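Local coordinates for protein 2-aminomuconate 6-semialdehyde dehydrogenase (Burkholderia cenocepacia, PDB 4U3W) that probably oxidises 2-aminomuconate 6-semialdehyde to 2-aminomuconate with the help of NAD+, as a member of the aldehyde dehydrogenase family, at residues E328-L333 and V371-G376; R321-L326 and I394-P399; D62-A67 and C192-P197; L207-M212 and F222-G227; R450-I455 and V460-W465. All blocks are in the same frame, centred on the assembly; numbering follows the deposited sequence.

Interaction 1 of 5, residues E328-L333 and V371-G376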
# COMPACT_ATOMS: atom_id res chain seq x y z
N GLU A 328 -36.09 -3.33 31.57
CA GLU A 328 -36.97 -4.42 31.16
C GLU A 328 -36.23 -5.55 30.40
O GLU A 328 -36.42 -6.73 30.68
CB GLU A 328 -38.14 -3.84 30.33
CG GLU A 328 -39.07 -4.85 29.71
CD GLU A 328 -40.21 -4.20 28.94
OE1 GLU A 328 -40.65 -3.08 29.32
OE2 GLU A 328 -40.63 -4.78 27.92
N GLN A 329 -35.36 -5.22 29.45
CA GLN A 329 -34.60 -6.27 28.76
C GLN A 329 -33.57 -6.96 29.67
O GLN A 329 -33.29 -8.18 29.52
CB GLN A 329 -33.89 -5.67 27.53
CG GLN A 329 -34.91 -5.13 26.46
CD GLN A 329 -34.26 -4.84 25.10
OE1 GLN A 329 -33.13 -5.25 24.84
NE2 GLN A 329 -34.98 -4.09 24.23
N ALA A 330 -32.96 -6.19 30.55
CA ALA A 330 -31.97 -6.76 31.48
C ALA A 330 -32.65 -7.74 32.45
O ALA A 330 -32.11 -8.78 32.77
CB ALA A 330 -31.26 -5.63 32.26
N GLN A 331 -33.85 -7.39 32.91
CA GLN A 331 -34.60 -8.30 33.77
C GLN A 331 -35.16 -9.52 33.00
O GLN A 331 -35.55 -10.53 33.61
CB GLN A 331 -35.70 -7.55 34.50
CG GLN A 331 -35.14 -6.54 35.50
CD GLN A 331 -36.22 -5.80 36.27
OE1 GLN A 331 -37.40 -5.78 35.88
NE2 GLN A 331 -35.81 -5.16 37.36
N ALA A 332 -35.18 -9.47 31.67
CA ALA A 332 -35.57 -10.65 30.90
C ALA A 332 -34.38 -11.60 30.66
O ALA A 332 -34.55 -12.71 30.19
CB ALA A 332 -36.23 -10.24 29.56
N LEU A 333 -33.16 -11.19 30.98
CA LEU A 333 -32.05 -12.14 30.90
C LEU A 333 -32.29 -13.26 31.94
O LEU A 333 -32.94 -13.05 32.97
CB LEU A 333 -30.72 -11.44 31.15
CG LEU A 333 -30.41 -10.46 30.03
CD1 LEU A 333 -29.19 -9.68 30.47
CD2 LEU A 333 -30.15 -11.20 28.70
N VAL A 371 -29.86 2.07 42.31
CA VAL A 371 -29.80 0.74 41.70
C VAL A 371 -31.08 0.46 40.94
O VAL A 371 -32.11 0.13 41.53
CB VAL A 371 -29.59 -0.38 42.74
CG1 VAL A 371 -29.52 -1.74 42.05
CG2 VAL A 371 -28.32 -0.12 43.55
N VAL A 372 -31.00 0.59 39.62
CA VAL A 372 -32.16 0.43 38.75
C VAL A 372 -32.56 -1.05 38.66
O VAL A 372 -33.72 -1.39 38.71
CB VAL A 372 -31.87 0.98 37.33
CG1 VAL A 372 -32.96 0.59 36.35
CG2 VAL A 372 -31.69 2.52 37.38
N THR A 373 -31.57 -1.92 38.54
CA THR A 373 -31.83 -3.34 38.61
C THR A 373 -30.58 -4.10 39.07
O THR A 373 -29.46 -3.58 38.98
CB THR A 373 -32.31 -3.90 37.22
OG1 THR A 373 -32.72 -5.26 37.39
CG2 THR A 373 -31.18 -3.85 36.17
N GLY A 374 -30.75 -5.30 39.62
CA GLY A 374 -29.59 -6.09 40.00
C GLY A 374 -28.89 -5.63 41.28
O GLY A 374 -29.54 -5.34 42.25
N GLY A 375 -27.57 -5.63 41.31
CA GLY A 375 -26.88 -5.16 42.52
C GLY A 375 -26.45 -6.26 43.47
O GLY A 375 -25.97 -5.97 44.57
N GLY A 376 -26.61 -7.52 43.08
CA GLY A 376 -26.26 -8.61 44.00
C GLY A 376 -26.22 -9.91 43.25
O GLY A 376 -26.25 -9.92 42.03
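Thr373 and Gln331 carry most of this contact, with Ala330 adding a smaller apolar patch beside them. Thr373 is the last residue of strand 370-373, and its CB is directed at segment 328-333 of helix 319-331. With OG1 anti to the backbone N (chi1 -173°), the hydroxyl faces the helix. There it accepts a hydrogen bond from the amide of Gln331, NE2 to OG1 3.1 Å. The N-H...O angle is 157°, and the hydroxyl lies nearly in the plane of the amide, so the donor N-H is aimed well. Gln331 reaches this point with an extended chain beyond CG, and the two side chains run past one another in opposite directions; CG of Gln331 also comes within 3.3 Å of Thr373 OG1. A long, polar glutamine suits the exposed flank of the helix, since its extended chain spans the gap to the strand and its amide supplies the donor. The methyl of Thr373 serves the other, buried side: its CG2 meets Ala330 CB at 4.3 Å. Ala330 is small enough to let the helix come close to the strand, and it also touches Ile394 and Leu295 and Phe299 of helix 287-299. Threonine thus presents an oxygen to the exposed glutamine and a methyl to the interior. This is a helix packed on the edge strand of an alpha/beta sheet, as in the catalytic domain of aldehyde dehydrogenases.

Interaction 2 of 5, residues R321-L326 and I394-P399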
# COMPACT_ATOMS: atom_id res chain seq x y z
N ARG A 321 -36.82 7.15 29.26
CA ARG A 321 -37.34 6.05 28.43
C ARG A 321 -36.26 5.00 28.16
O ARG A 321 -36.54 3.80 28.15
CB ARG A 321 -37.86 6.56 27.08
CG ARG A 321 -39.09 7.40 27.16
CD ARG A 321 -39.61 7.79 25.73
NE ARG A 321 -39.51 6.68 24.77
CZ ARG A 321 -38.87 6.72 23.60
NH1 ARG A 321 -38.26 7.82 23.18
NH2 ARG A 321 -38.87 5.65 22.83
N PHE A 322 -35.03 5.46 27.90
CA PHE A 322 -33.93 4.52 27.63
C PHE A 322 -33.65 3.69 28.88
O PHE A 322 -33.51 2.47 28.81
CB PHE A 322 -32.67 5.26 27.18
CG PHE A 322 -31.55 4.34 26.72
CD1 PHE A 322 -30.64 3.80 27.62
CD2 PHE A 322 -31.44 4.00 25.38
CE1 PHE A 322 -29.61 2.92 27.17
CE2 PHE A 322 -30.44 3.13 24.91
CZ PHE A 322 -29.52 2.61 25.81
N VAL A 323 -33.55 4.34 30.03
CA VAL A 323 -33.25 3.58 31.25
C VAL A 323 -34.34 2.52 31.49
O VAL A 323 -34.05 1.36 31.73
CB VAL A 323 -33.13 4.49 32.48
CG1 VAL A 323 -32.88 3.63 33.71
CG2 VAL A 323 -31.99 5.49 32.30
N ALA A 324 -35.60 2.93 31.37
CA ALA A 324 -36.73 2.02 31.58
C ALA A 324 -36.72 0.84 30.61
O ALA A 324 -36.93 -0.28 31.03
CB ALA A 324 -38.08 2.80 31.45
N ALA A 325 -36.48 1.06 29.31
CA ALA A 325 -36.41 -0.05 28.33
C ALA A 325 -35.25 -0.99 28.58
O ALA A 325 -35.35 -2.21 28.41
CB ALA A 325 -36.31 0.49 26.89
N LEU A 326 -34.11 -0.44 28.93
CA LEU A 326 -32.96 -1.32 29.20
C LEU A 326 -33.22 -2.18 30.43
O LEU A 326 -32.79 -3.35 30.52
CB LEU A 326 -31.69 -0.49 29.39
CG LEU A 326 -30.38 -1.33 29.38
CD1 LEU A 326 -30.03 -1.82 27.95
CD2 LEU A 326 -29.26 -0.51 29.96
N ILE A 394 -27.71 -2.17 36.61
CA ILE A 394 -27.74 -0.84 36.01
C ILE A 394 -27.76 0.21 37.13
O ILE A 394 -28.55 0.10 38.05
CB ILE A 394 -29.01 -0.67 35.11
CG1 ILE A 394 -29.04 -1.67 33.94
CG2 ILE A 394 -29.16 0.77 34.60
CD1 ILE A 394 -30.47 -1.70 33.28
N TRP A 395 -26.87 1.20 37.05
CA TRP A 395 -26.85 2.34 37.99
C TRP A 395 -27.19 3.66 37.28
O TRP A 395 -26.96 3.81 36.07
CB TRP A 395 -25.49 2.51 38.62
CG TRP A 395 -25.05 1.36 39.48
CD1 TRP A 395 -25.81 0.65 40.36
CD2 TRP A 395 -23.74 0.78 39.51
NE1 TRP A 395 -25.04 -0.34 40.94
CE2 TRP A 395 -23.77 -0.28 40.44
CE3 TRP A 395 -22.54 1.07 38.85
CZ2 TRP A 395 -22.65 -1.06 40.71
CZ3 TRP A 395 -21.44 0.29 39.10
CH2 TRP A 395 -21.50 -0.75 40.05
N THR A 396 -27.72 4.62 38.05
CA THR A 396 -27.72 6.03 37.65
C THR A 396 -27.30 6.96 38.82
O THR A 396 -27.10 6.49 39.95
CB THR A 396 -29.13 6.49 37.13
OG1 THR A 396 -30.11 6.22 38.14
CG2 THR A 396 -29.53 5.75 35.87
N GLY A 397 -27.16 8.26 38.55
CA GLY A 397 -26.95 9.22 39.64
C GLY A 397 -25.53 9.49 40.08
O GLY A 397 -25.30 10.27 40.98
N LEU A 398 -24.54 8.86 39.46
CA LEU A 398 -23.14 9.11 39.86
C LEU A 398 -22.47 10.20 38.98
O LEU A 398 -22.70 10.24 37.77
CB LEU A 398 -22.35 7.80 39.78
CG LEU A 398 -22.84 6.69 40.71
CD1 LEU A 398 -22.09 5.38 40.43
CD2 LEU A 398 -22.61 7.11 42.18
N PRO A 399 -21.64 11.06 39.59
CA PRO A 399 -20.91 12.09 38.83
C PRO A 399 -19.71 11.48 38.10
O PRO A 399 -19.28 10.40 38.51
CB PRO A 399 -20.44 13.06 39.92
CG PRO A 399 -20.26 12.18 41.15
CD PRO A 399 -21.41 11.17 41.05
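Leu326 holds CG anti to its backbone nitrogen (chi1 -168°), while Ile394 sends CG1 anti to its own carbonyl carbon (chi1 -61°) and continues extended to CD1 (chi2 166°). The first setting carries the leucine branch off the helix toward the sheet; the second stretches the isoleucine out to meet it. The two side chains cross obliquely, and CD1 of Ile394 touches both methyl and branch carbon of the leucine, lying 3.7 Å from Leu326 CD2 and 3.9 Å from Leu326 CG. One turn earlier on helix 319-331, Val323 points at the sheet as well, and its CG2 comes within 4.3 Å of Thr396 CG2. This second meeting is looser and lies nearer the surface, where threonine is at home: its methyl can face the valine although the residue is partly exposed. Beta-branched isoleucine and threonine both suit strand 393-396, and leucine and valine suit the inward side of the helix. Cys414 and Ile416 of strand 413-419 extend the apolar bed under Leu326, and Val372 of strand 370-373 touches Val323. Between the two segments the touching groups are all aliphatic, without polar pairing, so the helix is held to the sheet by van der Waals contact and the burial of hydrocarbon.

Interaction 3 of 5, residues D62-A67 and C192-P197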
# COMPACT_ATOMS: atom_id res chain seq x y z
N ASP A 62 12.14 -22.26 31.51
CA ASP A 62 13.36 -22.09 30.74
C ASP A 62 13.52 -23.23 29.71
O ASP A 62 13.99 -23.00 28.60
CB ASP A 62 14.59 -22.01 31.68
CG ASP A 62 15.91 -22.18 30.93
OD1 ASP A 62 16.29 -21.27 30.18
OD2 ASP A 62 16.58 -23.24 31.08
N SER A 63 13.19 -24.45 30.11
CA SER A 63 13.17 -25.59 29.19
C SER A 63 12.31 -25.31 27.93
O SER A 63 12.67 -25.69 26.85
CB SER A 63 12.65 -26.85 29.88
OG SER A 63 13.56 -27.22 30.92
N ALA A 64 11.14 -24.73 28.13
CA ALA A 64 10.21 -24.49 27.03
C ALA A 64 10.82 -23.46 26.09
O ALA A 64 10.75 -23.59 24.85
CB ALA A 64 8.88 -24.05 27.58
N VAL A 65 11.44 -22.43 26.65
CA VAL A 65 12.07 -21.40 25.83
C VAL A 65 13.25 -21.97 25.01
O VAL A 65 13.42 -21.66 23.80
CB VAL A 65 12.55 -20.22 26.71
CG1 VAL A 65 13.24 -19.16 25.84
CG2 VAL A 65 11.33 -19.61 27.43
N GLN A 66 14.04 -22.85 25.64
CA GLN A 66 15.17 -23.40 24.91
C GLN A 66 14.70 -24.34 23.79
O GLN A 66 15.36 -24.41 22.78
CB GLN A 66 16.12 -24.15 25.87
CG GLN A 66 16.68 -23.27 27.04
CD GLN A 66 17.12 -21.86 26.61
OE1 GLN A 66 17.67 -21.66 25.54
NE2 GLN A 66 16.86 -20.89 27.47
N ALA A 67 13.61 -25.09 24.02
CA ALA A 67 13.03 -25.97 23.00
C ALA A 67 12.55 -25.15 21.80
O ALA A 67 12.72 -25.55 20.64
CB ALA A 67 11.86 -26.79 23.56
N CYS A 192 8.51 -19.45 16.76
CA CYS A 192 8.05 -20.44 17.70
C CYS A 192 7.36 -19.74 18.88
O CYS A 192 7.53 -18.54 19.11
CB CYS A 192 9.24 -21.31 18.22
SG CYS A 192 9.99 -22.20 16.76
N VAL A 193 6.60 -20.50 19.66
CA VAL A 193 5.72 -19.92 20.67
C VAL A 193 5.88 -20.66 22.04
O VAL A 193 5.94 -21.88 22.07
CB VAL A 193 4.24 -20.02 20.18
CG1 VAL A 193 3.25 -19.93 21.31
CG2 VAL A 193 3.95 -18.98 19.05
N VAL A 194 5.90 -19.92 23.13
CA VAL A 194 5.75 -20.44 24.47
C VAL A 194 4.56 -19.68 25.06
O VAL A 194 4.62 -18.46 25.22
CB VAL A 194 6.99 -20.20 25.36
CG1 VAL A 194 6.70 -20.69 26.85
CG2 VAL A 194 8.19 -20.93 24.78
N ALA A 195 3.48 -20.42 25.32
CA ALA A 195 2.22 -19.79 25.64
C ALA A 195 1.69 -20.24 26.99
O ALA A 195 1.61 -21.43 27.26
CB ALA A 195 1.18 -20.10 24.56
N LYS A 196 1.27 -19.28 27.79
CA LYS A 196 0.75 -19.58 29.12
C LYS A 196 -0.68 -19.07 29.26
O LYS A 196 -0.88 -17.87 29.39
CB LYS A 196 1.57 -18.94 30.23
CG LYS A 196 1.05 -19.53 31.67
CD LYS A 196 1.19 -18.60 32.79
CE LYS A 196 0.12 -17.61 32.97
NZ LYS A 196 -1.07 -18.10 33.72
N PRO A 197 -1.67 -19.96 29.22
CA PRO A 197 -3.07 -19.51 29.35
C PRO A 197 -3.37 -19.23 30.80
O PRO A 197 -2.59 -19.58 31.72
CB PRO A 197 -3.89 -20.69 28.86
CG PRO A 197 -2.99 -21.94 29.26
CD PRO A 197 -1.54 -21.43 29.08
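Val194 meets Ala64 and Val65 where helix 58-76 lies over a strand of the Rossmann-like sheet that forms the nucleotide-binding domain in aldehyde dehydrogenases. The strand 192-196 begins with Cys192, whose side chain lies against Ala68, Ala71, Gln72 and Trp76 farther along the same helix. Val193 directs its CB away from helix 58-76 and touches Ala186 and Leu187 of helix 175-188, so the strand has helices on both its faces. Val194 is directed at helix 58-76 and accounts for nearly all of the contact on the strand's side. Its CG1 is anti to the backbone N (chi1 175°) and faces Ala64 CB at 4.1 Å, while CG2 turns to the helix backbone and lies 4.0 Å from Val65 N. CG2 also meets the isopropyl group of Val65, CG2 to CG2 4.3 Å. A branched valine fits an extended strand and fills the width between these neighbours; alanine at position 64 keeps the helix near, its backbone and the strand's approaching to 6.5 Å between the CA atoms of Val65 and Val194. Ala195 then turns to Phe179 on the other face. Lys196 closes the strand with a buried amine, satisfied by Gly227 O and by Pro197 O, the latter 2.9 Å from NZ. On the helix, Gln66 NE2 donates to Asp62 OD1 one turn back from above the carboxylate plane; this pair takes no part in the contact. The tightest approach across the contact is between a methyl and a backbone oxygen: Val194 CG2 lies 3.7 Å from Ala64 O.

Interaction 4 of 5, residues L207-M212 and F222-G227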
# COMPACT_ATOMS: atom_id res chain seq x y z
N LEU A 207 -6.47 -28.60 24.79
CA LEU A 207 -6.99 -29.29 23.60
C LEU A 207 -6.29 -28.79 22.38
O LEU A 207 -6.00 -29.56 21.42
CB LEU A 207 -8.52 -29.08 23.48
CG LEU A 207 -9.35 -29.80 24.54
CD1 LEU A 207 -10.83 -29.60 24.27
CD2 LEU A 207 -9.00 -31.27 24.46
N LEU A 208 -6.00 -27.48 22.37
CA LEU A 208 -5.26 -26.93 21.21
C LEU A 208 -3.86 -27.59 21.08
O LEU A 208 -3.40 -27.95 19.96
CB LEU A 208 -5.14 -25.40 21.30
CG LEU A 208 -4.41 -24.72 20.12
CD1 LEU A 208 -5.19 -24.97 18.82
CD2 LEU A 208 -4.28 -23.19 20.31
N ALA A 209 -3.18 -27.78 22.20
CA ALA A 209 -1.92 -28.52 22.18
C ALA A 209 -2.09 -29.93 21.60
O ALA A 209 -1.23 -30.37 20.85
CB ALA A 209 -1.31 -28.62 23.66
N GLU A 210 -3.17 -30.64 21.96
CA GLU A 210 -3.42 -31.98 21.39
C GLU A 210 -3.58 -31.92 19.88
O GLU A 210 -3.10 -32.81 19.14
CB GLU A 210 -4.70 -32.59 22.00
CG GLU A 210 -4.56 -32.84 23.49
CD GLU A 210 -5.77 -33.51 24.12
OE1 GLU A 210 -6.62 -34.05 23.38
OE2 GLU A 210 -5.86 -33.51 25.37
N VAL A 211 -4.23 -30.87 19.41
CA VAL A 211 -4.38 -30.70 17.95
C VAL A 211 -3.01 -30.45 17.30
O VAL A 211 -2.70 -31.08 16.26
CB VAL A 211 -5.40 -29.55 17.60
CG1 VAL A 211 -5.32 -29.24 16.07
CG2 VAL A 211 -6.81 -30.01 17.97
N MET A 212 -2.21 -29.55 17.88
CA MET A 212 -0.83 -29.31 17.43
C MET A 212 -0.05 -30.62 17.29
O MET A 212 0.67 -30.85 16.31
CB MET A 212 -0.03 -28.39 18.41
CG MET A 212 -0.66 -26.99 18.64
SD MET A 212 -0.72 -26.06 17.06
CE MET A 212 -1.36 -24.48 17.61
N PHE A 222 5.43 -25.10 18.97
CA PHE A 222 4.39 -24.66 19.87
C PHE A 222 4.56 -25.33 21.27
O PHE A 222 4.53 -26.55 21.37
CB PHE A 222 3.00 -25.00 19.31
CG PHE A 222 1.89 -24.68 20.28
CD1 PHE A 222 1.32 -23.40 20.28
CD2 PHE A 222 1.41 -25.64 21.15
CE1 PHE A 222 0.28 -23.07 21.16
CE2 PHE A 222 0.38 -25.32 22.04
CZ PHE A 222 -0.18 -24.04 22.04
N ASN A 223 4.69 -24.52 22.31
CA ASN A 223 4.88 -25.03 23.69
C ASN A 223 3.83 -24.40 24.60
O ASN A 223 3.60 -23.20 24.52
CB ASN A 223 6.28 -24.75 24.21
CG ASN A 223 7.33 -25.19 23.25
OD1 ASN A 223 7.75 -26.34 23.25
ND2 ASN A 223 7.75 -24.28 22.40
N LEU A 224 3.17 -25.23 25.40
CA LEU A 224 2.15 -24.80 26.36
C LEU A 224 2.65 -25.00 27.78
O LEU A 224 3.10 -26.10 28.13
CB LEU A 224 0.87 -25.61 26.18
CG LEU A 224 -0.25 -25.22 27.16
CD1 LEU A 224 -0.85 -23.91 26.74
CD2 LEU A 224 -1.31 -26.30 27.05
N ILE A 225 2.66 -23.95 28.58
CA ILE A 225 3.02 -24.08 30.00
C ILE A 225 1.87 -23.59 30.86
O ILE A 225 1.35 -22.49 30.61
CB ILE A 225 4.28 -23.28 30.37
CG1 ILE A 225 4.23 -21.90 29.68
CG2 ILE A 225 5.56 -24.02 29.93
CD1 ILE A 225 5.28 -20.91 30.23
N HIS A 226 1.48 -24.39 31.84
CA HIS A 226 0.43 -23.97 32.73
C HIS A 226 0.97 -23.37 34.00
O HIS A 226 2.12 -23.69 34.46
CB HIS A 226 -0.48 -25.13 33.12
CG HIS A 226 -1.37 -25.60 32.00
ND1 HIS A 226 -2.37 -24.81 31.44
CD2 HIS A 226 -1.39 -26.77 31.32
CE1 HIS A 226 -3.01 -25.51 30.53
NE2 HIS A 226 -2.43 -26.70 30.42
N GLY A 227 0.15 -22.51 34.59
CA GLY A 227 0.51 -21.98 35.89
C GLY A 227 -0.07 -20.63 36.18
O GLY A 227 -0.87 -20.12 35.39
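Met212 and Phe222 make the aromatic part of this contact. The methionine lies over one face of the ring: its CG is 3.9 Å from the ring centroid and 27° off the normal, a CH-pi contact, and comes nearest at Phe222 CD2, 3.5 Å away. Its chain bends at chi2 (-62°), which folds the thioether back across the same face instead of letting it run past the ring. The sulfur SD stands above that face at 4.7 Å from the centroid, a Met-aromatic contact at some distance, and the methyl CE lies over the same face, offset toward the rim, 3.9 Å from Phe222 CD1. The two side chains cross at about a right angle, and the unbranched chain of methionine lets CG, SD and CE all lie over the one face.

The remaining meetings are apolar and involve Ala209. Its CB lies 4.0 Å from the ring carbon Phe222 CE2 and, in an aliphatic pair, 4.1 Å from Leu224 CD2; this small residue allows the helix to sit against the ring and the leucine together. Phe222 and Leu224, two apart on strand 222-224, both direct their CB atoms at helix 203-214, and both also touch Phe179 of helix 175-188. The helix and strand run nearly antiparallel, at 150°, as parts of the beta-alpha-beta crossover from strand 192-196. All four touching residues are buried, and hydrocarbon, ring and sulfur meet without a hydrogen bond between the segments; dispersion and the exclusion of water, with a modest CH-pi contribution, therefore probably hold helix to strand.

Interaction 5 of 5, residues R450-I455 and V460-W465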
# COMPACT_ATOMS: atom_id res chain seq x y z
N ARG A 450 -18.22 13.00 12.51
CA ARG A 450 -17.48 14.06 13.21
C ARG A 450 -17.27 13.74 14.69
O ARG A 450 -16.22 14.13 15.27
CB ARG A 450 -18.16 15.42 13.06
CG ARG A 450 -19.36 15.65 13.95
CD ARG A 450 -20.09 16.95 13.53
NE ARG A 450 -21.28 17.11 14.34
CZ ARG A 450 -22.50 17.40 13.88
NH1 ARG A 450 -22.71 17.65 12.60
NH2 ARG A 450 -23.50 17.49 14.75
N VAL A 451 -18.22 13.04 15.31
CA VAL A 451 -18.04 12.64 16.72
C VAL A 451 -17.00 11.50 16.82
O VAL A 451 -16.08 11.57 17.65
CB VAL A 451 -19.37 12.17 17.37
CG1 VAL A 451 -19.07 11.59 18.74
CG2 VAL A 451 -20.36 13.34 17.54
N ALA A 452 -17.13 10.49 15.97
CA ALA A 452 -16.26 9.31 16.01
C ALA A 452 -14.80 9.71 15.92
O ALA A 452 -13.96 9.11 16.60
CB ALA A 452 -16.62 8.30 14.87
N LYS A 453 -14.50 10.74 15.11
CA LYS A 453 -13.11 11.15 14.84
C LYS A 453 -12.45 11.85 16.04
O LYS A 453 -11.22 11.93 16.11
CB LYS A 453 -13.07 12.10 13.60
N GLN A 454 -13.26 12.33 16.98
CA GLN A 454 -12.76 13.02 18.17
C GLN A 454 -12.53 12.08 19.34
O GLN A 454 -11.91 12.47 20.33
CB GLN A 454 -13.76 14.11 18.60
CG GLN A 454 -14.05 15.15 17.53
CD GLN A 454 -15.06 16.17 18.01
OE1 GLN A 454 -14.77 16.99 18.91
NE2 GLN A 454 -16.26 16.13 17.43
N ILE A 455 -13.02 10.84 19.25
CA ILE A 455 -12.97 9.95 20.42
C ILE A 455 -11.55 9.37 20.57
O ILE A 455 -10.97 8.80 19.61
CB ILE A 455 -14.00 8.79 20.35
CG1 ILE A 455 -15.44 9.31 20.21
CG2 ILE A 455 -13.94 7.89 21.59
CD1 ILE A 455 -15.78 10.31 21.20
N VAL A 460 -13.71 2.86 17.36
CA VAL A 460 -15.04 3.50 17.60
C VAL A 460 -16.06 2.82 16.70
O VAL A 460 -15.82 2.79 15.47
CB VAL A 460 -15.06 5.03 17.29
CG1 VAL A 460 -16.52 5.62 17.51
CG2 VAL A 460 -13.97 5.83 18.11
N TRP A 461 -17.12 2.22 17.29
CA TRP A 461 -18.23 1.66 16.50
C TRP A 461 -19.40 2.67 16.39
O TRP A 461 -19.68 3.37 17.35
CB TRP A 461 -18.76 0.35 17.11
CG TRP A 461 -17.83 -0.80 16.93
CD1 TRP A 461 -17.58 -1.52 15.76
CD2 TRP A 461 -17.02 -1.40 17.95
NE1 TRP A 461 -16.66 -2.51 16.01
CE2 TRP A 461 -16.29 -2.45 17.34
CE3 TRP A 461 -16.83 -1.12 19.30
CZ2 TRP A 461 -15.38 -3.24 18.05
CZ3 TRP A 461 -15.92 -1.94 20.03
CH2 TRP A 461 -15.22 -2.97 19.39
N VAL A 462 -20.04 2.74 15.21
CA VAL A 462 -21.21 3.59 15.02
C VAL A 462 -22.39 2.67 14.67
O VAL A 462 -22.35 1.96 13.62
CB VAL A 462 -20.98 4.67 13.89
CG1 VAL A 462 -22.19 5.63 13.81
CG2 VAL A 462 -19.71 5.47 14.21
N ASN A 463 -23.38 2.64 15.57
CA ASN A 463 -24.51 1.74 15.45
C ASN A 463 -24.10 0.26 15.42
O ASN A 463 -24.70 -0.55 14.71
CB ASN A 463 -25.37 2.12 14.18
CG ASN A 463 -25.94 3.54 14.29
OD1 ASN A 463 -26.18 4.02 15.40
ND2 ASN A 463 -26.13 4.22 13.14
N ALA A 464 -23.10 -0.11 16.22
CA ALA A 464 -22.62 -1.45 16.29
C ALA A 464 -21.76 -1.59 17.58
O ALA A 464 -21.53 -0.62 18.28
CB ALA A 464 -21.79 -1.81 15.02
N TRP A 465 -21.30 -2.80 17.84
CA TRP A 465 -20.39 -3.07 18.95
C TRP A 465 -19.71 -4.43 18.71
O TRP A 465 -20.34 -5.39 18.25
CB TRP A 465 -21.15 -3.03 20.29
CG TRP A 465 -20.24 -3.37 21.48
CD1 TRP A 465 -19.30 -2.56 22.05
CD2 TRP A 465 -20.15 -4.63 22.15
NE1 TRP A 465 -18.64 -3.25 23.09
CE2 TRP A 465 -19.16 -4.51 23.17
CE3 TRP A 465 -20.84 -5.84 22.02
CZ2 TRP A 465 -18.83 -5.56 24.04
CZ3 TRP A 465 -20.51 -6.89 22.89
CH2 TRP A 465 -19.48 -6.74 23.89
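Val460 packs its isopropyl group into the angle between Ala452 and Ile455, and tracing it outward gives most of the contact. Its CB leaves strand 459-462 toward Ala452 of helix 445-452. From there CG1 of Val460, anti to the backbone N (chi1 177°), lies 3.8 Å from Ala452 CB and 4.0 Å from Ala452 CA. The other branch, CG2, meets both Ala452 O, 3.6 Å from it, and Ile455 CB, 3.7 Å away. Ile455 CG2 adds a contact at 4.0 Å to the same methyl, the two side chains crossing at about a right angle, while the rest of Ile455 leads away toward Ala438 and Val429. A compact valine is well matched to this niche, since both its methyls have partners, and alanine lets the helix approach closely; two residues along, Val462 CG2 touches Ala452 CB at 4.2 Å.

The chain turns from Ala452 to Ile455 in a type I beta turn. Here the amide of Gln454 bonds back to Arg450 O, NE2 to O 2.9 Å, a pair that takes no part in the contact with the strand.

Helix 445-452 and strand 459-462 belong to the beta-alpha-beta unit that starts at strand 437-441, with helix 422-430 against Val451 and Ile455. The strand is outermost within its chain, but a strand of the second subunit pairs parallel with Val460 to Val462, and Val500 of that subunit packs on Ala452, so the sheet continues across the interface.

How the interactions relate
Interactions 1 and 2 hold the same helix, 319-331, to neighbouring strands 370-373 and 393-396, which are joined by backbone bonds between Val372, Thr373 and Ile394. Interaction 5 lies at the opposite edge of that seven-stranded sheet, and there a second subunit takes part. Interactions 3 and 4 belong to another sheet: their strands 192-196 and 222-224 lie side by side, with contact centres 10 Å apart. All touching residues of interactions 3, 4 and 5 are buried and their side-chain contacts apolar, with methyls also against backbone oxygens in 3 and 5 and an aromatic ring in 4. Interaction 2 is partly buried; interaction 1, mostly buried but reaching an exposed glutamine, alone adds a hydrogen bond between its segments.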